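Local coordinates for hypothetical oxidoreductase ycnD (Bacillus subtilis, PDB 1ZCH), which catalyses the NAD(P)H-dependent reduction of FMN and of nitroaromatic compounds, quinones, chromates and azo dyes, working as a flavin-containing homodimer, at residues F76-D82 and V155-L161; S40-V46 and V109-A114. All coordinates share one frame. Residue numbers count along the deposited sequence, not the author numbering.

Contact 1: residues F76-D82 and V155-L161; sequences FLLFCAD and VFPLSGL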
loop_
_atom_site.group_PDB
_atom_site.type_symbol
_atom_site.label_atom_id
_atom_site.label_comp_id
_atom_site.label_asym_id
_atom_site.label_seq_id
_atom_site.Cartn_x
_atom_site.Cartn_y
_atom_site.Cartn_z
ATOM N N PHE A 76 -3.241 3.784 -18.476
ATOM C CA PHE A 76 -2.316 4.227 -17.438
ATOM C C PHE A 76 -3.170 4.728 -16.279
ATOM O O PHE A 76 -3.958 5.657 -16.447
ATOM C CB PHE A 76 -1.419 5.378 -17.899
ATOM C CG PHE A 76 -0.461 5.855 -16.831
ATOM C CD1 PHE A 76 0.764 5.215 -16.633
ATOM C CD2 PHE A 76 -0.811 6.904 -15.981
ATOM C CE1 PHE A 76 1.626 5.614 -15.602
ATOM C CE2 PHE A 76 0.041 7.311 -14.945
ATOM C CZ PHE A 76 1.261 6.664 -14.755
ATOM N N LEU A 77 -3.022 4.107 -15.113
ATOM C CA LEU A 77 -3.768 4.519 -13.930
ATOM C C LEU A 77 -2.808 5.241 -12.994
ATOM O O LEU A 77 -1.675 4.800 -12.802
ATOM C CB LEU A 77 -4.342 3.306 -13.191
ATOM C CG LEU A 77 -5.270 2.360 -13.955
ATOM C CD1 LEU A 77 -5.778 1.270 -13.011
ATOM C CD2 LEU A 77 -6.434 3.150 -14.539
ATOM N N LEU A 78 -3.251 6.355 -12.424
ATOM C CA LEU A 78 -2.410 7.086 -11.483
ATOM C C LEU A 78 -3.049 7.005 -10.105
ATOM O O LEU A 78 -4.173 7.464 -9.909
ATOM C CB LEU A 78 -2.265 8.557 -11.884
ATOM C CG LEU A 78 -1.414 9.356 -10.885
ATOM C CD1 LEU A 78 0.007 8.817 -10.876
ATOM C CD2 LEU A 78 -1.421 10.831 -11.260
ATOM N N PHE A 79 -2.337 6.395 -9.163
ATOM C CA PHE A 79 -2.827 6.265 -7.797
ATOM C C PHE A 79 -2.277 7.434 -6.993
ATOM O O PHE A 79 -1.061 7.620 -6.900
ATOM C CB PHE A 79 -2.366 4.932 -7.197
ATOM C CG PHE A 79 -3.056 3.738 -7.789
ATOM C CD1 PHE A 79 -4.124 3.137 -7.128
ATOM C CD2 PHE A 79 -2.672 3.241 -9.037
ATOM C CE1 PHE A 79 -4.806 2.058 -7.702
ATOM C CE2 PHE A 79 -3.346 2.166 -9.618
ATOM C CZ PHE A 79 -4.414 1.574 -8.951
ATOM N N CYS A 80 -3.182 8.227 -6.428
ATOM C CA CYS A 80 -2.808 9.402 -5.648
ATOM C C CYS A 80 -3.349 9.340 -4.232
ATOM O O CYS A 80 -4.445 8.835 -4.006
ATOM C CB CYS A 80 -3.380 10.674 -6.285
ATOM S SG CYS A 80 -3.052 10.909 -8.040
ATOM N N ALA A 81 -2.574 9.854 -3.283
ATOM C CA ALA A 81 -3.040 9.943 -1.907
ATOM C C ALA A 81 -4.031 11.100 -2.042
ATOM O O ALA A 81 -3.750 12.068 -2.757
ATOM C CB ALA A 81 -1.894 10.328 -0.981
ATOM N N ASP A 82 -5.176 11.018 -1.374
ATOM C CA ASP A 82 -6.180 12.070 -1.502
ATOM C C ASP A 82 -6.817 12.486 -0.181
ATOM O O ASP A 82 -7.511 11.695 0.460
ATOM C CB ASP A 82 -7.283 11.605 -2.467
ATOM C CG ASP A 82 -8.268 12.714 -2.832
ATOM O OD1 ASP A 82 -8.688 13.480 -1.938
ATOM O OD2 ASP A 82 -8.643 12.806 -4.019
ATOM N N VAL A 155 -3.746 16.511 -2.636
ATOM C CA VAL A 155 -3.671 15.331 -3.488
ATOM C C VAL A 155 -2.249 15.263 -4.042
ATOM O O VAL A 155 -1.714 16.268 -4.513
ATOM C CB VAL A 155 -4.657 15.418 -4.681
ATOM C CG1 VAL A 155 -4.496 14.191 -5.592
ATOM C CG2 VAL A 155 -6.088 15.517 -4.169
ATOM N N PHE A 156 -1.623 14.094 -3.958
ATOM C CA PHE A 156 -0.281 13.944 -4.511
ATOM C C PHE A 156 -0.079 12.565 -5.125
ATOM O O PHE A 156 -0.572 11.555 -4.612
ATOM C CB PHE A 156 0.800 14.271 -3.461
ATOM C CG PHE A 156 0.869 13.317 -2.302
ATOM C CD1 PHE A 156 1.584 12.128 -2.401
ATOM C CD2 PHE A 156 0.271 13.639 -1.086
ATOM C CE1 PHE A 156 1.708 11.274 -1.299
ATOM C CE2 PHE A 156 0.388 12.795 0.020
ATOM C CZ PHE A 156 1.109 11.609 -0.086
ATOM N N PRO A 157 0.630 12.511 -6.261
ATOM C CA PRO A 157 0.886 11.248 -6.957
ATOM C C PRO A 157 1.830 10.330 -6.201
ATOM O O PRO A 157 2.840 10.771 -5.652
ATOM C CB PRO A 157 1.468 11.710 -8.285
ATOM C CG PRO A 157 2.277 12.906 -7.871
ATOM C CD PRO A 157 1.325 13.627 -6.931
ATOM N N LEU A 158 1.490 9.048 -6.164
ATOM C CA LEU A 158 2.335 8.069 -5.493
ATOM C C LEU A 158 2.878 7.050 -6.485
ATOM O O LEU A 158 4.081 6.797 -6.527
ATOM C CB LEU A 158 1.554 7.371 -4.378
ATOM C CG LEU A 158 1.433 8.259 -3.138
ATOM C CD1 LEU A 158 0.406 7.706 -2.176
ATOM C CD2 LEU A 158 2.806 8.360 -2.476
ATOM N N SER A 159 2.002 6.479 -7.301
ATOM C CA SER A 159 2.449 5.495 -8.276
ATOM C C SER A 159 1.463 5.288 -9.408
ATOM O O SER A 159 0.251 5.348 -9.216
ATOM C CB SER A 159 2.702 4.148 -7.591
ATOM O OG SER A 159 3.158 3.166 -8.515
ATOM N N GLY A 160 1.998 5.053 -10.598
ATOM C CA GLY A 160 1.138 4.785 -11.726
ATOM C C GLY A 160 1.049 3.279 -11.838
ATOM O O GLY A 160 1.742 2.547 -11.122
ATOM N N LEU A 161 0.169 2.805 -12.707
ATOM C CA LEU A 161 0.036 1.379 -12.941
ATOM C C LEU A 161 -0.317 1.231 -14.409
ATOM O O LEU A 161 -1.367 1.692 -14.854
ATOM C CB LEU A 161 -1.069 0.755 -12.082
ATOM C CG LEU A 161 -1.205 -0.768 -12.265
ATOM C CD1 LEU A 161 0.076 -1.471 -11.780
ATOM C CD2 LEU A 161 -2.417 -1.282 -11.500
#
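A classic beta bulge interrupts this antiparallel pair of neighbouring strands: Leu158 and Ser159 both face Phe79, whose O accepts from Leu158 N at 3.0 Å and from Ser159 N at 3.3 Å. The extra residue, Leu158, has a phi/psi of -116/-50, far from a strand's, and it shifts the register by one between Phe79 and Cys80. Regular pairing holds around the bulge. Leu77 and Leu161 exchange two bonds (Leu77 N to Leu161 O, 2.9 Å; Leu161 N to Leu77 O, 2.7 Å), Phe79 N meets Ser159 O at 2.8 Å, and Ala81 and Phe156 likewise exchange two (Ala81 N to Phe156 O, 2.9 Å; Phe156 N to Ala81 O, 3.2 Å). On one face Phe79 CE2 packs on Leu161 CB at 3.6 Å, and the Ala81 methyl makes a CH-pi contact over the Phe156 ring, CB to centroid 3.6 Å; helix 104-127 covers Phe79 and Leu158. At Gly160 a CB would clash with the Phe76 ring. Asp82 OD2 is hydrogen-bonded to Thr47 OG1 and to Tyr187 OH of the second subunit. Main-chain bonds thus set register and bulge in this nitroreductase sheet, so its largely apolar side chains can serve packing, with Asp82 at the dimer interface and Ser159 touching a bound FMN, not the one given with contact 2.

Contact 2: residues S40-V46 and V109-A114; sequences SINGQQV and VGAVDA. With FMN (flavin mononucleotide), chain D.
Residues 40-46 form an irregular loop leading into strand 46-51, laid against one side of helix 109-114, where i+4 to i bonds, Asp113 N to Val109 O (3.0 Å) and Ala114 N to Gly110 O (2.9 Å), are kept. Ser40 N donates to Asp113 OD1 at 3.1 Å and lies 3.5 Å from FMN C8M, while Ser40 CB sits 4.0 Å from Val109 CG1. Ile41 and Asn42 take positive phi (48/28 and 56/28), and Gly43 N returns to Ser40 O at 2.7 Å; Asn42 CB comes 3.3 Å from FMN O4'. In this dimeric nitroreductase fold the loop thus reaches an FMN hydrogen-bonded by Lys173 and Arg175 of the second subunit, among others. The CA-to-CB bond of Gln44 (phi/psi 46/54) points away from the helix; its OE1 accepts from Leu176 N and its NE2 bonds Tyr200 OH, both of that subunit. Gln45, chi1 m and chi2 p, brings NE2 to 2.7 Å from Asp113 OD2, which also accepts from Gln45 N at 3.0 Å; Gln45 OE1 is hydrogen-bonded to Tyr228 OH of the second subunit. Val46, chi1 p, sets CG2 4.1 Å from Ala114 CB.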
loop_
_atom_site.group_PDB
_atom_site.type_symbol
_atom_site.label_atom_id
_atom_site.label_comp_id
_atom_site.label_asym_id
_atom_site.label_seq_id
_atom_site.Cartn_x
_atom_site.Cartn_y
_atom_site.Cartn_z
ATOM N N SER A 40 -8.048 3.197 5.879
ATOM C CA SER A 40 -8.055 3.728 7.240
ATOM C C SER A 40 -9.335 4.529 7.508
ATOM O O SER A 40 -9.664 5.455 6.757
ATOM C CB SER A 40 -6.815 4.595 7.460
ATOM O OG SER A 40 -6.658 4.918 8.829
ATOM N N ILE A 41 -10.035 4.153 8.582
ATOM C CA ILE A 41 -11.309 4.749 9.016
ATOM C C ILE A 41 -12.323 4.882 7.878
ATOM O O ILE A 41 -13.205 5.743 7.914
ATOM C CB ILE A 41 -11.130 6.154 9.690
ATOM C CG1 ILE A 41 -10.788 7.225 8.651
ATOM C CG2 ILE A 41 -10.046 6.085 10.758
ATOM C CD1 ILE A 41 -10.838 8.639 9.203
ATOM N N ASN A 42 -12.213 3.995 6.894
ATOM C CA ASN A 42 -13.079 4.015 5.714
ATOM C C ASN A 42 -12.974 5.385 5.058
ATOM O O ASN A 42 -13.902 5.849 4.398
ATOM C CB ASN A 42 -14.542 3.708 6.075
ATOM C CG ASN A 42 -15.409 3.467 4.836
ATOM O OD1 ASN A 42 -14.953 2.877 3.855
ATOM N ND2 ASN A 42 -16.662 3.911 4.885
ATOM N N GLY A 43 -11.820 6.021 5.245
ATOM C CA GLY A 43 -11.584 7.333 4.669
ATOM C C GLY A 43 -11.339 7.303 3.170
ATOM O O GLY A 43 -11.418 8.340 2.513
ATOM N N GLN A 44 -11.022 6.127 2.632
ATOM C CA GLN A 44 -10.789 5.975 1.197
ATOM C C GLN A 44 -9.878 7.095 0.686
ATOM O O GLN A 44 -10.200 7.800 -0.270
ATOM C CB GLN A 44 -12.144 5.979 0.474
ATOM C CG GLN A 44 -13.056 4.849 0.976
ATOM C CD GLN A 44 -14.527 5.056 0.676
ATOM O OE1 GLN A 44 -14.967 4.971 -0.474
ATOM N NE2 GLN A 44 -15.303 5.330 1.721
ATOM N N GLN A 45 -8.722 7.223 1.330
ATOM C CA GLN A 45 -7.749 8.260 1.013
ATOM C C GLN A 45 -6.896 8.040 -0.240
ATOM O O GLN A 45 -5.704 8.365 -0.260
ATOM C CB GLN A 45 -6.846 8.489 2.232
ATOM C CG GLN A 45 -7.490 9.320 3.348
ATOM C CD GLN A 45 -8.265 8.512 4.389
ATOM O OE1 GLN A 45 -8.986 9.087 5.205
ATOM N NE2 GLN A 45 -8.106 7.190 4.380
ATOM N N VAL A 46 -7.507 7.496 -1.286
ATOM C CA VAL A 46 -6.802 7.263 -2.539
ATOM C C VAL A 46 -7.722 7.582 -3.714
ATOM O O VAL A 46 -8.931 7.341 -3.663
ATOM C CB VAL A 46 -6.288 5.788 -2.644
ATOM C CG1 VAL A 46 -7.434 4.811 -2.465
ATOM C CG2 VAL A 46 -5.608 5.559 -3.995
ATOM N N VAL A 109 -0.980 7.613 6.107
ATOM C CA VAL A 109 -2.334 7.127 5.826
ATOM C C VAL A 109 -2.575 7.068 4.317
ATOM O O VAL A 109 -3.051 6.060 3.791
ATOM C CB VAL A 109 -3.415 8.039 6.470
ATOM C CG1 VAL A 109 -4.803 7.663 5.943
ATOM C CG2 VAL A 109 -3.379 7.890 7.986
ATOM N N GLY A 110 -2.237 8.151 3.627
ATOM C CA GLY A 110 -2.432 8.201 2.190
ATOM C C GLY A 110 -1.594 7.205 1.407
ATOM O O GLY A 110 -2.091 6.567 0.472
ATOM N N ALA A 111 -0.324 7.071 1.782
ATOM C CA ALA A 111 0.584 6.155 1.095
ATOM C C ALA A 111 0.167 4.701 1.290
ATOM O O ALA A 111 0.221 3.902 0.354
ATOM C CB ALA A 111 2.019 6.368 1.590
ATOM N N VAL A 112 -0.246 4.350 2.507
ATOM C CA VAL A 112 -0.675 2.978 2.772
ATOM C C VAL A 112 -1.988 2.681 2.046
ATOM O O VAL A 112 -2.149 1.605 1.467
ATOM C CB VAL A 112 -0.846 2.721 4.291
ATOM C CG1 VAL A 112 -1.463 1.333 4.533
ATOM C CG2 VAL A 112 0.510 2.817 4.978
ATOM N N ASP A 113 -2.926 3.624 2.073
ATOM C CA ASP A 113 -4.198 3.419 1.384
ATOM C C ASP A 113 -3.917 3.225 -0.111
ATOM O O ASP A 113 -4.497 2.347 -0.751
ATOM C CB ASP A 113 -5.133 4.625 1.590
ATOM C CG ASP A 113 -6.079 4.464 2.793
ATOM O OD1 ASP A 113 -5.877 3.565 3.640
ATOM O OD2 ASP A 113 -7.038 5.261 2.897
ATOM N N ALA A 114 -3.020 4.040 -0.662
ATOM C CA ALA A 114 -2.673 3.947 -2.080
ATOM C C ALA A 114 -1.979 2.625 -2.420
ATOM O O ALA A 114 -2.197 2.062 -3.492
ATOM C CB ALA A 114 -1.786 5.123 -2.481
HETATM N N1 FMN D . -10.123 -1.147 12.057
HETATM C C2 FMN D . -10.060 -1.243 13.398
HETATM O O2 FMN D . -10.941 -1.739 14.048
HETATM N N3 FMN D . -8.924 -0.761 14.138
HETATM C C4 FMN D . -7.824 -0.175 13.499
HETATM O O4 FMN D . -6.886 0.223 14.168
HETATM C C4A FMN D . -7.874 -0.078 12.036
HETATM N N5 FMN D . -6.834 0.495 11.350
HETATM C C5A FMN D . -6.836 0.406 9.969
HETATM C C6 FMN D . -5.651 0.830 9.277
HETATM C C7 FMN D . -5.542 0.727 7.893
HETATM C C7M FMN D . -4.248 1.127 7.214
HETATM C C8 FMN D . -6.674 0.209 7.101
HETATM C C8M FMN D . -6.595 0.033 5.605
HETATM C C9 FMN D . -7.872 -0.184 7.761
HETATM C C9A FMN D . -7.964 -0.105 9.191
HETATM N N10 FMN D . -9.122 -0.581 9.968
HETATM C C10 FMN D . -9.081 -0.608 11.339
HETATM C "C1'" FMN D . -10.331 -1.082 9.236
HETATM C "C2'" FMN D . -11.206 0.079 8.653
HETATM O "O2'" FMN D . -11.979 0.640 9.723
HETATM C "C3'" FMN D . -12.101 -0.522 7.558
HETATM O "O3'" FMN D . -11.251 -1.023 6.506
HETATM C "C4'" FMN D . -13.057 0.537 6.958
HETATM O "O4'" FMN D . -13.982 1.016 7.940
HETATM C "C5'" FMN D . -13.779 -0.094 5.777
HETATM O "O5'" FMN D . -14.753 -1.210 6.288
HETATM P P FMN D . -14.529 -2.626 5.735
HETATM O O1P FMN D . -15.002 -2.697 4.363
HETATM O O2P FMN D . -15.287 -3.555 6.551
HETATM O O3P FMN D . -13.115 -2.979 5.775
#

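Both contacts are buried, yet they illustrate how chemistry follows position in a fold. Contact 1, nearer the centre of the chain, joins two interior strands through backbone bonds and apolar side chains; contact 2, farther out at the dimer interface, relies on one carboxylate, Asp113, to hold an irregular loop to a helix. The centres of contact 1 and contact 2 lie about 12 Å apart. They meet directly: Asp82 N is 2.9 Å from Gln45 O, a probable hydrogen bond where the loop enters the edge strand 46-51, and Leu158 CD1, on the bulge, packs 3.4 Å from Ala114 CB. Each touches an FMN, but not the same one: Ser159 meets one flavin, Ser40, Asn42 and Val112 the other.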